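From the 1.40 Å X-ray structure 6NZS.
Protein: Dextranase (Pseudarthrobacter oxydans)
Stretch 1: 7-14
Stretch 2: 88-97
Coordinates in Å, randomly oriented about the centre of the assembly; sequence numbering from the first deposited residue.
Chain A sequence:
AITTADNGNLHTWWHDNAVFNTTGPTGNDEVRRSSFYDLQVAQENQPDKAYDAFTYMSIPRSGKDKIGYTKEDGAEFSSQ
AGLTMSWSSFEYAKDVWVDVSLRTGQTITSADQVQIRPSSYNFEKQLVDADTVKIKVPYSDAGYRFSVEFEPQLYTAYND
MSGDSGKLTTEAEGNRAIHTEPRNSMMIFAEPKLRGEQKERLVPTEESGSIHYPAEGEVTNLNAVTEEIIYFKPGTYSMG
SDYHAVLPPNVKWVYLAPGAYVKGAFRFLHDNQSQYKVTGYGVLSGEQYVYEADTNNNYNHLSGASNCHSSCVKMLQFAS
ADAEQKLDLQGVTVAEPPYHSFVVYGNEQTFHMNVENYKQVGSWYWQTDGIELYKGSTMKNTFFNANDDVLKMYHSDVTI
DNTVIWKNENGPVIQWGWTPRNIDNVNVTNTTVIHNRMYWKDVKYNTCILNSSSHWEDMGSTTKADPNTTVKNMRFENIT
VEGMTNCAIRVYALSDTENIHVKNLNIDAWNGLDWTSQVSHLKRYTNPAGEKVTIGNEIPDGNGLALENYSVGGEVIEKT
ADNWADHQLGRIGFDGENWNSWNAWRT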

ATOM      1  N   ASN A   7       5.182 -28.500   7.110  1.00 20.09           N
ATOM      2  CA  ASN A   7       4.230 -29.426   7.703  1.00 19.58           C
ATOM      3  C   ASN A   7       2.823 -28.853   7.566  1.00 20.45           C
ATOM      4  O   ASN A   7       2.609 -27.799   6.956  1.00 22.71           O
ATOM      5  CB  ASN A   7       4.603 -29.771   9.152  1.00 20.12           C
ATOM      6  CG  ASN A   7       4.641 -28.557  10.058  1.00 23.06           C
ATOM      7  OD1 ASN A   7       3.633 -27.881  10.240  1.00 18.61           O
ATOM      8  ND2 ASN A   7       5.806 -28.282  10.645  1.00 25.22           N
ATOM      9  N   GLY A   8       1.847 -29.558   8.137  1.00 22.97           N
ATOM     10  CA  GLY A   8       0.466 -29.149   7.969  1.00 20.17           C
ATOM     11  C   GLY A   8       0.133 -27.802   8.580  1.00 18.00           C
ATOM     12  O   GLY A   8      -0.842 -27.168   8.160  1.00 19.07           O
ATOM     13  N   ASN A   9       0.917 -27.349   9.564  1.00 17.73           N
ATOM     14  CA  ASN A   9       0.585 -26.140  10.313  1.00 15.13           C
ATOM     15  C   ASN A   9       1.542 -24.985  10.094  1.00 13.22           C
ATOM     16  O   ASN A   9       1.237 -23.870  10.531  1.00 16.78           O
ATOM     17  CB  ASN A   9       0.546 -26.419  11.815  1.00 17.45           C
ATOM     18  CG  ASN A   9      -0.603 -27.310  12.213  1.00 13.20           C
ATOM     19  OD1 ASN A   9      -1.496 -27.595  11.415  1.00 15.87           O
ATOM     20  ND2 ASN A   9      -0.586 -27.754  13.459  1.00 15.05           N
ATOM     21  N   LEU A  10       2.692 -25.217   9.479  1.00 13.84           N
ATOM     22  CA  LEU A  10       3.700 -24.174   9.353  1.00 12.88           C
ATOM     23  C   LEU A  10       4.485 -24.421   8.077  1.00 12.98           C
ATOM     24  O   LEU A  10       4.904 -25.551   7.804  1.00 14.70           O
ATOM     25  CB  LEU A  10       4.640 -24.176  10.567  1.00 13.47           C
ATOM     26  CG  LEU A  10       5.723 -23.096  10.640  1.00 14.64           C
ATOM     27  CD1 LEU A  10       5.125 -21.678  10.577  1.00 14.17           C
ATOM     28  CD2 LEU A  10       6.550 -23.281  11.909  1.00 18.24           C
ATOM     29  N   HIS A  11       4.674 -23.367   7.293  1.00 12.60           N
ATOM     30  CA  HIS A  11       5.499 -23.453   6.099  1.00 12.15           C
ATOM     31  C   HIS A  11       6.404 -22.234   6.062  1.00 12.50           C
ATOM     32  O   HIS A  11       5.916 -21.097   6.033  1.00 10.70           O
ATOM     33  CB  HIS A  11       4.655 -23.521   4.828  1.00 14.91           C
ATOM     34  CG  HIS A  11       5.471 -23.687   3.587  1.00 12.89           C
ATOM     35  ND1 HIS A  11       5.108 -23.140   2.375  1.00 19.77           N
ATOM     36  CD2 HIS A  11       6.640 -24.337   3.376  1.00 16.07           C
ATOM     37  CE1 HIS A  11       6.019 -23.450   1.469  1.00 19.19           C
ATOM     38  NE2 HIS A  11       6.958 -24.172   2.049  1.00 21.40           N
ATOM     39  N   THR A  12       7.711 -22.474   6.074  1.00 11.07           N
ATOM     40  CA  THR A  12       8.710 -21.437   5.864  1.00 10.54           C
ATOM     41  C   THR A  12       9.641 -21.882   4.743  1.00 12.64           C
ATOM     42  O   THR A  12       9.614 -23.036   4.301  1.00 13.45           O
ATOM     43  CB  THR A  12       9.527 -21.147   7.128  1.00 11.22           C
ATOM     44  OG1 THR A  12      10.398 -22.253   7.392  1.00 11.75           O
ATOM     45  CG2 THR A  12       8.628 -20.916   8.332  1.00 12.39           C
ATOM     46  N   TRP A  13      10.468 -20.951   4.268  1.00 11.90           N
ATOM     47  CA  TRP A  13      11.333 -21.249   3.134  1.00 11.52           C
ATOM     48  C   TRP A  13      12.577 -20.373   3.188  1.00 13.16           C
ATOM     49  O   TRP A  13      12.669 -19.420   3.967  1.00 12.37           O
ATOM     50  CB  TRP A  13      10.609 -21.077   1.796  1.00 13.12           C
ATOM     51  CG  TRP A  13       9.983 -19.734   1.624  1.00 10.64           C
ATOM     52  CD1 TRP A  13      10.575 -18.610   1.110  1.00 12.54           C
ATOM     53  CD2 TRP A  13       8.642 -19.359   1.976  1.00 11.04           C
ATOM     54  NE1 TRP A  13       9.686 -17.566   1.121  1.00 11.30           N
ATOM     55  CE2 TRP A  13       8.493 -17.991   1.644  1.00 10.42           C
ATOM     56  CE3 TRP A  13       7.552 -20.047   2.534  1.00 12.12           C
ATOM     57  CZ2 TRP A  13       7.297 -17.301   1.844  1.00 12.59           C
ATOM     58  CZ3 TRP A  13       6.366 -19.355   2.751  1.00 11.74           C
ATOM     59  CH2 TRP A  13       6.250 -17.991   2.403  1.00 11.85           C
ATOM     60  N   TRP A  14      13.533 -20.708   2.323  1.00 12.53           N
ATOM     61  CA  TRP A  14      14.796 -19.998   2.238  1.00 12.17           C
ATOM     62  C   TRP A  14      15.114 -19.766   0.770  1.00 11.62           C
ATOM     63  O   TRP A  14      14.418 -20.258  -0.118  1.00 13.13           O
ATOM     64  CB  TRP A  14      15.911 -20.813   2.908  1.00 12.35           C
ATOM     65  CG  TRP A  14      17.102 -20.007   3.270  1.00 14.88           C
ATOM     66  CD1 TRP A  14      18.327 -20.035   2.666  1.00 14.79           C
ATOM     67  CD2 TRP A  14      17.198 -19.053   4.332  1.00 13.13           C
ATOM     68  NE1 TRP A  14      19.176 -19.148   3.280  1.00 15.19           N
ATOM     69  CE2 TRP A  14      18.509 -18.531   4.307  1.00 12.87           C
ATOM     70  CE3 TRP A  14      16.301 -18.586   5.303  1.00 11.50           C
ATOM     71  CZ2 TRP A  14      18.948 -17.564   5.212  1.00 14.76           C
ATOM     72  CZ3 TRP A  14      16.742 -17.629   6.207  1.00 12.79           C
ATOM     73  CH2 TRP A  14      18.053 -17.127   6.149  1.00 13.20           C
ATOM     74  N   SER A  88       9.242 -10.597   6.028  1.00  9.25           N
ATOM     75  CA  SER A  88       9.292 -12.049   6.063  1.00  9.44           C
ATOM     76  C   SER A  88       7.872 -12.577   6.004  1.00  8.84           C
ATOM     77  O   SER A  88       7.016 -12.140   6.783  1.00  9.97           O
ATOM     78  CB  SER A  88       9.965 -12.531   7.355  1.00 10.02           C
ATOM     79  OG  SER A  88      10.032 -13.947   7.392  1.00 11.28           O
ATOM     80  N   SER A  89       7.628 -13.509   5.086  1.00  8.73           N
ATOM     81  CA  SER A  89       6.360 -14.219   4.985  1.00  8.67           C
ATOM     82  C   SER A  89       6.521 -15.665   5.438  1.00  9.72           C
ATOM     83  O   SER A  89       7.569 -16.290   5.257  1.00 10.22           O
ATOM     84  CB  SER A  89       5.852 -14.233   3.539  1.00  8.94           C
ATOM     85  OG  SER A  89       5.400 -12.940   3.165  1.00 10.16           O
ATOM     86  N   PHE A  90       5.461 -16.189   6.035  1.00  8.90           N
ATOM     87  CA  PHE A  90       5.370 -17.618   6.289  1.00  9.92           C
ATOM     88  C   PHE A  90       3.897 -17.977   6.309  1.00 10.53           C
ATOM     89  O   PHE A  90       3.036 -17.104   6.431  1.00  9.89           O
ATOM     90  CB  PHE A  90       6.091 -18.038   7.585  1.00 10.32           C
ATOM     91  CG  PHE A  90       5.577 -17.354   8.835  1.00 10.06           C
ATOM     92  CD1 PHE A  90       4.484 -17.867   9.527  1.00 10.93           C
ATOM     93  CD2 PHE A  90       6.207 -16.221   9.329  1.00 10.96           C
ATOM     94  CE1 PHE A  90       4.016 -17.244  10.682  1.00 11.31           C
ATOM     95  CE2 PHE A  90       5.752 -15.600  10.480  1.00 10.46           C
ATOM     96  CZ  PHE A  90       4.658 -16.105  11.160  1.00 10.35           C
ATOM     97  N   GLU A  91       3.609 -19.268   6.159  1.00 10.24           N
ATOM     98  CA  GLU A  91       2.253 -19.778   6.312  1.00  9.77           C
ATOM     99  C   GLU A  91       2.106 -20.428   7.675  1.00 10.61           C
ATOM    100  O   GLU A  91       3.012 -21.131   8.139  1.00 11.10           O
ATOM    101  CB  GLU A  91       1.917 -20.825   5.251  1.00 10.63           C
ATOM    102  CG  GLU A  91       1.989 -20.323   3.832  1.00 12.94           C
ATOM    103  CD  GLU A  91       1.484 -21.368   2.853  1.00 16.81           C
ATOM    104  OE1 GLU A  91       2.321 -22.032   2.214  1.00 22.02           O
ATOM    105  OE2 GLU A  91       0.252 -21.537   2.750  1.00 18.15           O
ATOM    106  N   TYR A  92       0.954 -20.214   8.307  1.00 10.37           N
ATOM    107  CA  TYR A  92       0.706 -20.835   9.600  1.00  9.69           C
ATOM    108  C   TYR A  92      -0.771 -21.189   9.722  1.00  9.36           C
ATOM    109  O   TYR A  92      -1.633 -20.589   9.071  1.00 10.12           O
ATOM    110  CB  TYR A  92       1.231 -19.992  10.778  1.00  9.23           C
ATOM    111  CG  TYR A  92       0.366 -18.812  11.178  1.00  8.75           C
ATOM    112  CD1 TYR A  92      -0.174 -17.952  10.227  1.00  9.04           C
ATOM    113  CD2 TYR A  92       0.125 -18.533  12.517  1.00 10.00           C
ATOM    114  CE1 TYR A  92      -0.964 -16.865  10.599  1.00  9.82           C
ATOM    115  CE2 TYR A  92      -0.659 -17.439  12.899  1.00  9.96           C
ATOM    116  CZ  TYR A  92      -1.200 -16.613  11.932  1.00  9.44           C
ATOM    117  OH  TYR A  92      -1.990 -15.557  12.301  1.00 10.16           O
ATOM    118  N   ALA A  93      -1.054 -22.210  10.539  1.00 10.66           N
ATOM    119  CA  ALA A  93      -2.429 -22.614  10.797  1.00  9.96           C
ATOM    120  C   ALA A  93      -2.762 -22.660  12.280  1.00 10.72           C
ATOM    121  O   ALA A  93      -3.904 -22.977  12.632  1.00 11.10           O
ATOM    122  CB  ALA A  93      -2.731 -23.968  10.127  1.00 10.95           C
ATOM    123  N   LYS A  94      -1.812 -22.340  13.149  1.00 10.44           N
ATOM    124  CA  LYS A  94      -1.966 -22.465  14.590  1.00 11.31           C
ATOM    125  C   LYS A  94      -1.057 -21.416  15.207  1.00 11.94           C
ATOM    126  O   LYS A  94      -0.059 -21.026  14.593  1.00 12.73           O
ATOM    127  CB  LYS A  94      -1.543 -23.882  15.012  1.00 13.90           C
ATOM    128  CG  LYS A  94      -1.690 -24.247  16.476  1.00 16.52           C
ATOM    129  CD  LYS A  94      -1.536 -25.777  16.638  1.00 13.16           C
ATOM    130  CE  LYS A  94      -1.401 -26.197  18.092  1.00 15.08           C
ATOM    131  NZ  LYS A  94      -2.616 -25.939  18.897  1.00 17.08           N
ATOM    132  N   ASP A  95      -1.414 -20.951  16.408  1.00 10.66           N
ATOM    133  CA  ASP A  95      -0.637 -19.913  17.090  1.00 11.30           C
ATOM    134  C   ASP A  95       0.847 -20.247  17.052  1.00 11.99           C
ATOM    135  O   ASP A  95       1.245 -21.402  17.244  1.00 13.94           O
ATOM    136  CB  ASP A  95      -1.048 -19.828  18.565  1.00 10.78           C
ATOM    137  CG  ASP A  95      -2.443 -19.273  18.778  1.00 15.48           C
ATOM    138  OD1 ASP A  95      -3.228 -19.167  17.824  1.00 13.61           O
ATOM    139  OD2 ASP A  95      -2.761 -18.954  19.946  1.00 19.17           O
ATOM    140  N   VAL A  96       1.676 -19.219  16.831  1.00  9.97           N
ATOM    141  CA  VAL A  96       3.122 -19.391  16.737  1.00 10.76           C
ATOM    142  C   VAL A  96       3.828 -18.407  17.656  1.00 11.21           C
ATOM    143  O   VAL A  96       3.301 -17.350  18.009  1.00 11.02           O
ATOM    144  CB  VAL A  96       3.668 -19.221  15.303  1.00 10.88           C
ATOM    145  CG1 VAL A  96       3.188 -20.352  14.392  1.00 11.93           C
ATOM    146  CG2 VAL A  96       3.289 -17.848  14.748  1.00 10.11           C
ATOM    147  N   TRP A  97       5.049 -18.774  18.033  1.00 10.56           N
ATOM    148  CA  TRP A  97       6.012 -17.835  18.598  1.00  9.50           C
ATOM    149  C   TRP A  97       7.012 -17.473  17.510  1.00 10.21           C
ATOM    150  O   TRP A  97       7.614 -18.359  16.896  1.00 11.54           O
ATOM    151  CB  TRP A  97       6.783 -18.484  19.751  1.00 12.86           C
ATOM    152  CG  TRP A  97       6.094 -18.479  21.095  1.00 14.17           C
ATOM    153  CD1 TRP A  97       5.621 -19.566  21.773  1.00 19.48           C
ATOM    154  CD2 TRP A  97       5.837 -17.339  21.934  1.00 14.61           C
ATOM    155  NE1 TRP A  97       5.077 -19.173  22.976  1.00 18.52           N
ATOM    156  CE2 TRP A  97       5.197 -17.813  23.099  1.00 19.29           C
ATOM    157  CE3 TRP A  97       6.082 -15.966  21.813  1.00 15.51           C
ATOM    158  CZ2 TRP A  97       4.799 -16.961  24.134  1.00 18.72           C
ATOM    159  CZ3 TRP A  97       5.690 -15.122  22.849  1.00 17.63           C
ATOM    160  CH2 TRP A  97       5.054 -15.625  23.990  1.00 19.39           C
TER
HETATM  161  O   HOH W   1       1.462 -23.146  13.129  1.00 27.30           O
HETATM  162  O   HOH W   2       9.591 -18.182   4.922  1.00 10.89           O

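The contact is a short antiparallel β pairing, two residue pairs long, reinforced by a histidine–carboxylate hydrogen bond, a small apolar cluster and a bridging water at each end, and it buries 495 Å² summed over both sides.

The register follows from the CA positions: Leu10 lies across from Tyr92 at 4.5 Å between CA atoms, and His11 across from Glu91 at 4.9 Å. The second is the hydrogen-bonded pair. His11 N donates to Glu91 O at 2.9 Å and Glu91 N returns a bond to His11 O at 2.9 Å, both with N-H...O angles of 164°, so the two bonds are nearly linear. Beyond the non-hydrogen-bonded Leu10–Tyr92 pair, Ala93 N donates to Asn9 O at 2.8 Å; its angle of 140° marks a more bent bond just past the strand pairing. Two CA-H...O contacts fill in the ladder, Tyr92 CA to Asn9 O at 3.2 Å and Leu10 CA to Glu91 O at 3.3 Å, so each of these carbonyls receives both an N-H and a CA-H from the facing stretch.

On the sheet face that carries His11 and Glu91, the side chains repeat the pairing of their backbones. His11 ND1 donates to Glu91 OE1 at 3.0 Å and 160°, with the oxygen at the ring edge and near its plane, where the N-H of an imidazole points.

On the face of Leu10 and Tyr92 the side-chain contacts are apolar, although Leu10 CD1 also lies 3.3 Å from the backbone atom Glu91 O. Leu10, with chi1 t and chi2 p, brings CD1 to 4.0 Å from Phe90 CD1, 4.2 Å from Tyr92 CB and 4.5 Å from Val96 CG1, gathering carbon from both strand segments of the second stretch around one methyl group. Farther along, Thr12 CG2 sits 3.9 Å from Phe90 CB.

Trp13 leaves the ladder, but its chi1 of 54° swings the indole back over the second stretch. Ser89 O lies over one ring face, 3.6 Å from Trp13 CZ2, while Ser89 CB is 3.8 Å from the same atom.

Water extends the bonding where direct pairing stops. Water 2 accepts from Trp13 N at 3.0 Å and lies 2.8 Å from Ser89 O, to which it can donate. Water 1 donates to Asn9 O at 2.7 Å and to Lys94 O at 3.0 Å, linking Asn9 to Lys94 just beyond the Ala93 N to Asn9 O bond. Within the first stretch, Asn7 OD1 accepts from Asn9 N at 2.8 Å and, weakly, from Leu10 N at 2.9 Å, tying down the approach to the strand.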